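Local coordinates for protein adenine phosphoribosyltransferase, putative (PDB 5VN4) that probably catalyses the salvage of adenine, joining it to 5-phospho-alpha-D-ribose 1-diphosphate to give AMP and diphosphate, at residues 38-41 with 45-48; 26-31 with 213-218; 54-57 with 62-65. All blocks are in the same frame, centred on the assembly; numbering follows the deposited sequence.

Interaction 1. Residues 38-41 with 45-48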
loop_
_atom_site.group_PDB
_atom_site.type_symbol
_atom_site.label_atom_id
_atom_site.label_comp_id
_atom_site.label_asym_id
_atom_site.label_seq_id
_atom_site.Cartn_x
_atom_site.Cartn_y
_atom_site.Cartn_z
ATOM N N TYR A 38 6.451 -18.009 -7.843
ATOM C CA TYR A 38 7.445 -18.678 -7.024
ATOM C C TYR A 38 6.835 -19.931 -6.423
ATOM O O TYR A 38 5.666 -19.939 -6.018
ATOM C CB TYR A 38 7.949 -17.725 -5.932
ATOM C CG TYR A 38 8.629 -16.501 -6.508
ATOM C CD1 TYR A 38 7.884 -15.429 -7.003
ATOM C CD2 TYR A 38 10.020 -16.432 -6.604
ATOM C CE1 TYR A 38 8.502 -14.327 -7.555
ATOM C CE2 TYR A 38 10.652 -15.317 -7.142
ATOM C CZ TYR A 38 9.881 -14.266 -7.614
ATOM O OH TYR A 38 10.481 -13.155 -8.169
ATOM N N SER A 39 7.624 -20.994 -6.381
ATOM C CA SER A 39 7.175 -22.246 -5.800
ATOM C C SER A 39 7.240 -22.141 -4.281
ATOM O O SER A 39 7.806 -21.190 -3.731
ATOM C CB SER A 39 8.054 -23.382 -6.315
ATOM O OG SER A 39 9.370 -23.275 -5.797
ATOM N N PRO A 40 6.666 -23.105 -3.564
ATOM C CA PRO A 40 6.702 -23.026 -2.095
ATOM C C PRO A 40 8.095 -22.841 -1.523
ATOM O O PRO A 40 8.250 -22.140 -0.515
ATOM C CB PRO A 40 6.059 -24.350 -1.669
ATOM C CG PRO A 40 5.055 -24.617 -2.772
ATOM C CD PRO A 40 5.748 -24.164 -4.034
ATOM N N ALA A 41 9.119 -23.411 -2.162
ATOM C CA ALA A 41 10.488 -23.266 -1.677
ATOM C C ALA A 41 10.959 -21.816 -1.662
ATOM O O ALA A 41 11.895 -21.484 -0.925
ATOM C CB ALA A 41 11.438 -24.114 -2.528
ATOM N N HIS A 45 4.031 -18.352 1.176
ATOM C CA HIS A 45 2.840 -19.187 1.354
ATOM C C HIS A 45 2.858 -20.329 0.355
ATOM O O HIS A 45 3.013 -20.086 -0.844
ATOM C CB HIS A 45 1.579 -18.359 1.127
ATOM C CG HIS A 45 1.459 -17.204 2.061
ATOM N ND1 HIS A 45 1.220 -17.364 3.410
ATOM C CD2 HIS A 45 1.581 -15.875 1.852
ATOM C CE1 HIS A 45 1.185 -16.177 3.987
ATOM N NE2 HIS A 45 1.401 -15.256 3.066
ATOM N N ASP A 46 2.624 -21.562 0.802
ATOM C CA ASP A 46 2.967 -22.694 -0.074
ATOM C C ASP A 46 1.865 -23.107 -1.073
ATOM O O ASP A 46 1.574 -24.280 -1.306
ATOM C CB ASP A 46 3.617 -23.846 0.706
ATOM C CG ASP A 46 2.688 -25.007 0.993
ATOM O OD1 ASP A 46 1.939 -24.972 1.990
ATOM O OD2 ASP A 46 2.730 -25.981 0.211
ATOM N N VAL A 47 1.293 -22.118 -1.757
ATOM C CA VAL A 47 0.390 -22.376 -2.869
ATOM C C VAL A 47 1.302 -22.855 -3.995
ATOM O O VAL A 47 2.517 -22.636 -3.930
ATOM C CB VAL A 47 -0.375 -21.101 -3.256
ATOM C CG1 VAL A 47 -1.297 -20.663 -2.112
ATOM C CG2 VAL A 47 0.598 -19.975 -3.629
ATOM N N PRO A 48 0.789 -23.522 -5.030
ATOM C CA PRO A 48 1.697 -23.986 -6.095
ATOM C C PRO A 48 2.467 -22.866 -6.770
ATOM O O PRO A 48 3.673 -23.001 -7.028
ATOM C CB PRO A 48 0.754 -24.697 -7.075
ATOM C CG PRO A 48 -0.421 -25.102 -6.243
ATOM C CD PRO A 48 -0.582 -24.034 -5.205
HETATM O O HOH W 1 4.414 -20.731 -3.577
#
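Pro-40 lays its ring against the chain at Asp-46 and Val-47, inside the loop that joins the two short antiparallel strands 37-38 and 50-51. Asp-46 is the centre of an inverse gamma turn, closed by Val-47 N donating to His-45 O over 2.8 Å, and this tight bend presents the backbone to the proline. Pro-40 CG sits 3.4 Å from Val-47 O. Pro-40 CD faces two carbonyl oxygens on one side, Val-47 O at 3.6 Å and Pro-48 O at 3.8 Å. Pro-40 CB also approaches Asp-46 CB, at 3.4 Å, but Asp-46 is modelled in two conformers, so this distance holds for one of them and is doubtful in detail.

The other side chains look elsewhere. Val-47 turns its isopropyl group away from Pro-40 and touches the bound adenine, so the turn helps form the base pocket. Tyr-38 has CG anti to its own carbonyl carbon (chi1 -62°), which carries the ring away from 45-48; its hydroxyl is hydrogen-bonded to Asn-55, and the side chain packs on Ala-116 of the second subunit. Ser-39 points away as well and binds Asp-224 through OG.

Polar contact across the loop runs through one water. Further acceptors lie near it, so its two protons are probably shared and its bonds to the two segments need not both be made at once; it stands 2.9 Å from Tyr-38 O and 2.7 Å from Val-47 O.

Interaction 2. Residues 26-31 with 213-218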
loop_
_atom_site.group_PDB
_atom_site.type_symbol
_atom_site.label_atom_id
_atom_site.label_comp_id
_atom_site.label_asym_id
_atom_site.label_seq_id
_atom_site.Cartn_x
_atom_site.Cartn_y
_atom_site.Cartn_z
ATOM N N PRO A 26 -2.520 -5.964 -25.682
ATOM C CA PRO A 26 -1.136 -5.525 -25.445
ATOM C C PRO A 26 -0.776 -5.407 -23.974
ATOM O O PRO A 26 0.370 -5.695 -23.604
ATOM C CB PRO A 26 -1.068 -4.175 -26.176
ATOM C CG PRO A 26 -2.083 -4.305 -27.264
ATOM C CD PRO A 26 -3.212 -5.102 -26.655
ATOM N N LEU A 27 -1.722 -5.018 -23.116
ATOM C CA LEU A 27 -1.411 -4.916 -21.695
ATOM C C LEU A 27 -1.200 -6.296 -21.084
ATOM O O LEU A 27 -0.318 -6.474 -20.233
ATOM C CB LEU A 27 -2.501 -4.132 -20.962
ATOM C CG LEU A 27 -2.304 -3.950 -19.455
ATOM C CD1 LEU A 27 -0.945 -3.333 -19.140
ATOM C CD2 LEU A 27 -3.430 -3.112 -18.848
ATOM N N ARG A 28 -1.984 -7.291 -21.517
ATOM C CA ARG A 28 -1.726 -8.659 -21.076
ATOM C C ARG A 28 -0.325 -9.116 -21.481
ATOM O O ARG A 28 0.384 -9.739 -20.686
ATOM C CB ARG A 28 -2.776 -9.623 -21.622
ATOM C CG ARG A 28 -2.484 -11.075 -21.250
ATOM C CD ARG A 28 -3.541 -12.033 -21.758
ATOM N NE ARG A 28 -4.826 -11.904 -21.071
ATOM C CZ ARG A 28 -5.136 -12.502 -19.918
ATOM N NH1 ARG A 28 -4.234 -13.235 -19.264
ATOM N NH2 ARG A 28 -6.346 -12.346 -19.400
ATOM N N LYS A 29 0.087 -8.820 -22.716
ATOM C CA LYS A 29 1.416 -9.227 -23.162
ATOM C C LYS A 29 2.507 -8.601 -22.299
ATOM O O LYS A 29 3.529 -9.240 -22.023
ATOM C CB LYS A 29 1.603 -8.873 -24.636
ATOM C CG LYS A 29 0.591 -9.526 -25.567
ATOM C CD LYS A 29 0.776 -11.035 -25.685
ATOM C CE LYS A 29 -0.192 -11.617 -26.725
ATOM N NZ LYS A 29 -0.056 -13.086 -26.926
ATOM N N LYS A 30 2.316 -7.349 -21.866
ATOM C CA LYS A 30 3.285 -6.734 -20.960
ATOM C C LYS A 30 3.339 -7.460 -19.618
ATOM O O LYS A 30 4.425 -7.705 -19.082
ATOM C CB LYS A 30 2.961 -5.251 -20.759
ATOM C CG LYS A 30 3.192 -4.401 -22.001
ATOM C CD LYS A 30 2.900 -2.934 -21.749
ATOM C CE LYS A 30 3.257 -2.097 -22.957
ATOM N NZ LYS A 30 2.477 -2.513 -24.149
ATOM N N PHE A 31 2.174 -7.801 -19.049
ATOM C CA PHE A 31 2.142 -8.588 -17.818
ATOM C C PHE A 31 2.863 -9.919 -17.999
ATOM O O PHE A 31 3.556 -10.388 -17.087
ATOM C CB PHE A 31 0.697 -8.881 -17.406
ATOM C CG PHE A 31 0.072 -7.848 -16.503
ATOM C CD1 PHE A 31 0.328 -7.845 -15.136
ATOM C CD2 PHE A 31 -0.827 -6.918 -17.008
ATOM C CE1 PHE A 31 -0.285 -6.906 -14.292
ATOM C CE2 PHE A 31 -1.437 -5.990 -16.167
ATOM C CZ PHE A 31 -1.164 -5.994 -14.808
ATOM N N ASP A 213 -4.892 -13.342 -15.588
ATOM C CA ASP A 213 -5.462 -14.542 -14.996
ATOM C C ASP A 213 -4.357 -15.577 -14.856
ATOM O O ASP A 213 -3.176 -15.293 -15.086
ATOM C CB ASP A 213 -6.669 -15.034 -15.810
ATOM C CG ASP A 213 -6.298 -15.463 -17.221
ATOM O OD1 ASP A 213 -5.089 -15.498 -17.542
ATOM O OD2 ASP A 213 -7.223 -15.780 -18.004
ATOM N N GLU A 214 -4.760 -16.802 -14.508
ATOM C CA GLU A 214 -3.799 -17.868 -14.247
ATOM C C GLU A 214 -2.931 -18.215 -15.455
ATOM O O GLU A 214 -1.874 -18.834 -15.281
ATOM C CB GLU A 214 -4.518 -19.124 -13.733
ATOM C CG GLU A 214 -5.606 -19.677 -14.651
ATOM C CD GLU A 214 -6.995 -19.144 -14.320
ATOM O OE1 GLU A 214 -7.118 -17.939 -14.038
ATOM O OE2 GLU A 214 -7.980 -19.929 -14.336
ATOM N N THR A 215 -3.339 -17.845 -16.673
ATOM C CA THR A 215 -2.496 -18.159 -17.825
ATOM C C THR A 215 -1.197 -17.366 -17.814
ATOM O O THR A 215 -0.262 -17.733 -18.532
ATOM C CB THR A 215 -3.233 -17.930 -19.148
ATOM O OG1 THR A 215 -3.441 -16.528 -19.358
ATOM C CG2 THR A 215 -4.561 -18.657 -19.167
ATOM N N VAL A 216 -1.120 -16.288 -17.027
ATOM C CA VAL A 216 0.128 -15.538 -16.912
ATOM C C VAL A 216 1.180 -16.316 -16.130
ATOM O O VAL A 216 2.376 -16.020 -16.243
ATOM C CB VAL A 216 -0.132 -14.139 -16.311
ATOM C CG1 VAL A 216 -0.164 -14.190 -14.785
ATOM C CG2 VAL A 216 0.895 -13.135 -16.799
ATOM N N LEU A 217 0.764 -17.314 -15.349
ATOM C CA LEU A 217 1.668 -18.077 -14.485
ATOM C C LEU A 217 2.168 -19.339 -15.196
ATOM O O LEU A 217 2.011 -20.471 -14.734
ATOM C CB LEU A 217 0.978 -18.401 -13.164
ATOM C CG LEU A 217 0.408 -17.193 -12.415
ATOM C CD1 LEU A 217 -0.237 -17.618 -11.105
ATOM C CD2 LEU A 217 1.476 -16.139 -12.164
ATOM N N SER A 218 2.811 -19.111 -16.332
ATOM C CA SER A 218 3.275 -20.170 -17.213
ATOM C C SER A 218 4.584 -20.765 -16.700
ATOM O O SER A 218 5.278 -20.185 -15.865
ATOM C CB SER A 218 3.516 -19.594 -18.601
ATOM O OG SER A 218 4.446 -18.525 -18.510
HETATM O O HOH W 2 -1.608 -14.195 -19.697
#
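Arg-28 and Asp-213 form the charged part of the contact, a salt bridge in which Arg-28 NH1 donates to Asp-213 OD1 over 3.0 Å. The bond is bent, 144° at the hydrogen; the two flat groups are turned 53° apart, and NH1 meets OD1 from above the carboxylate plane. A bend at chi3 (-70°) in an otherwise extended arginine chain brings the guanidinium there. Its remaining nitrogens are held by backbone carbonyls, NE by Ser-22 and NH2 by Leu-21.

Hydrogen bonds within 213-218 converge on the same oxygen. Thr-215 N reaches Asp-213 OD1 at 3.1 Å, which makes an Asx turn at the passage from the central sheet into the 3-10 segment 214-216. Thr-215 OG1 donates to the syn lone pair of Asp-213 OD1 at 2.7 Å. Three donors thus grip OD1 and probably hold the carboxylate's rotation. A water in the guanidinium plane accepts from Arg-28 NH1 at 2.8 Å and donates to Thr-215 OG1.

The apolar part is smaller: Val-216 CG2 lies 4.3 Å from Phe-31 CB, while the phenyl ring turns off onto Leu-211, Val-212 and helix 60-75. The same methyl, Val-216 CG2, also packs on the helix backbone, 3.8 Å from Phe-31 O.

Interaction 3. Residues 54-57 with 62-65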
loop_
_atom_site.group_PDB
_atom_site.type_symbol
_atom_site.label_atom_id
_atom_site.label_comp_id
_atom_site.label_asym_id
_atom_site.label_seq_id
_atom_site.Cartn_x
_atom_site.Cartn_y
_atom_site.Cartn_z
ATOM N N GLY A 54 5.668 -7.509 -6.128
ATOM C CA GLY A 54 6.794 -6.601 -6.283
ATOM C C GLY A 54 7.357 -6.554 -7.692
ATOM O O GLY A 54 7.878 -5.522 -8.115
ATOM N N ASN A 55 7.248 -7.650 -8.450
ATOM C CA ASN A 55 7.707 -7.588 -9.836
ATOM C C ASN A 55 6.801 -6.717 -10.696
ATOM O O ASN A 55 7.241 -6.217 -11.737
ATOM C CB ASN A 55 7.862 -8.991 -10.417
ATOM C CG ASN A 55 9.012 -9.751 -9.779
ATOM O OD1 ASN A 55 10.127 -9.233 -9.675
ATOM N ND2 ASN A 55 8.741 -10.973 -9.321
ATOM N N ILE A 56 5.560 -6.501 -10.266
ATOM C CA ILE A 56 4.674 -5.564 -10.949
ATOM C C ILE A 56 5.018 -4.129 -10.569
ATOM O O ILE A 56 5.164 -3.261 -11.438
ATOM C CB ILE A 56 3.200 -5.887 -10.634
ATOM C CG1 ILE A 56 2.861 -7.328 -11.045
ATOM C CG2 ILE A 56 2.271 -4.849 -11.292
ATOM C CD1 ILE A 56 3.139 -7.628 -12.507
ATOM N N THR A 57 5.131 -3.851 -9.263
ATOM C CA THR A 57 5.399 -2.475 -8.849
ATOM C C THR A 57 6.768 -2.005 -9.324
ATOM O O THR A 57 6.976 -0.799 -9.504
ATOM C CB THR A 57 5.254 -2.296 -7.334
ATOM O OG1 THR A 57 6.228 -3.079 -6.634
ATOM C CG2 THR A 57 3.868 -2.704 -6.892
ATOM N N VAL A 62 4.059 -1.213 -16.650
ATOM C CA VAL A 62 2.862 -1.973 -16.289
ATOM C C VAL A 62 2.036 -1.226 -15.244
ATOM O O VAL A 62 0.801 -1.208 -15.313
ATOM C CB VAL A 62 3.215 -3.412 -15.856
ATOM C CG1 VAL A 62 2.013 -4.091 -15.194
ATOM C CG2 VAL A 62 3.689 -4.242 -17.053
ATOM N N MET A 63 2.693 -0.603 -14.259
ATOM C CA MET A 63 1.947 0.177 -13.272
ATOM C C MET A 63 1.148 1.291 -13.937
ATOM O O MET A 63 -0.022 1.515 -13.600
ATOM C CB MET A 63 2.886 0.744 -12.208
ATOM C CG MET A 63 3.438 -0.299 -11.252
ATOM S SD MET A 63 2.169 -1.003 -10.157
ATOM C CE MET A 63 2.057 0.260 -8.887
ATOM N N ARG A 64 1.763 1.989 -14.894
ATOM C CA ARG A 64 1.045 3.011 -15.648
ATOM C C ARG A 64 -0.106 2.405 -16.447
ATOM O O ARG A 64 -1.174 3.015 -16.562
ATOM C CB ARG A 64 2.018 3.749 -16.563
ATOM C CG ARG A 64 1.429 4.962 -17.267
ATOM C CD ARG A 64 2.518 5.729 -18.004
ATOM N NE ARG A 64 3.676 5.935 -17.135
ATOM C CZ ARG A 64 4.857 5.345 -17.296
ATOM N NH1 ARG A 64 5.065 4.526 -18.319
ATOM N NH2 ARG A 64 5.836 5.587 -16.437
ATOM N N GLY A 65 0.090 1.209 -17.014
ATOM C CA GLY A 65 -0.994 0.569 -17.741
ATOM C C GLY A 65 -2.159 0.203 -16.838
ATOM O O GLY A 65 -3.323 0.369 -17.216
#
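Met-63 curls over the C-terminal end of the single-turn helix 54-57, overlapping the backbone of Ile-56 and Thr-57. All three of its torsions bend the same way (chi1 -71°, chi2 -68°, chi3 -81°), and the folded chain lays CG, SD and CE in turn along the helix end. Met-63 CG comes within 3.4 Å of Ile-56 O. Further out, Met-63 SD sits 3.8 Å from Thr-57 CA, and the terminal methyl CE of Met-63 reaches Thr-57 CG2 at 4.0 Å, the two side chains running alongside each other in the same direction.

Ile-56 meets the second helix through its CG2 branch. That methyl is anti to the backbone N and touches both residues opposite: Val-62 CG1 at 4.0 Å and Met-63 SD at 4.0 Å. Everything in this contact is van der Waals packing between buried groups. In this type I phosphoribosyltransferase domain it packs the end of helix 54-57 against the first turn of helix 60-75, where Asn-59 OD1 accepts from Val-62 N.

Thr-57 sends its hydroxyl to Phe-106 O of the second subunit, and Met-63 packs on Val-100 of that subunit, which places the contact at the dimer interface. Within the chain, Ile-56 and Val-62 lean on helix 26-34, while Thr-57 touches Leu-93 in the loop between strand 83-87 and helix 95-102.

How the interactions relate
Along the chain interaction 1 closes before interaction 3 opens, and both are nested inside the long loop that interaction 2 closes between helix 26-34 and the end of strand 208-213. Interactions 2 and 3 are neighbours, centres 12 Å apart: Phe-31 packs on Val-62 and Ile-56, with Phe-31 CZ 3.7 Å from Val-62 CG1, so the two share one buried apolar layer. Interaction 1 lies 22 Å from interaction 3 between centres, yet they are joined by the probable hydrogen bond of Tyr-38 with Asn-55. Interaction 1 holds Val-47 of the adenine pocket, and interactions 1 and 3 both touch the second subunit, so the base-binding loop lies close to the dimer interface.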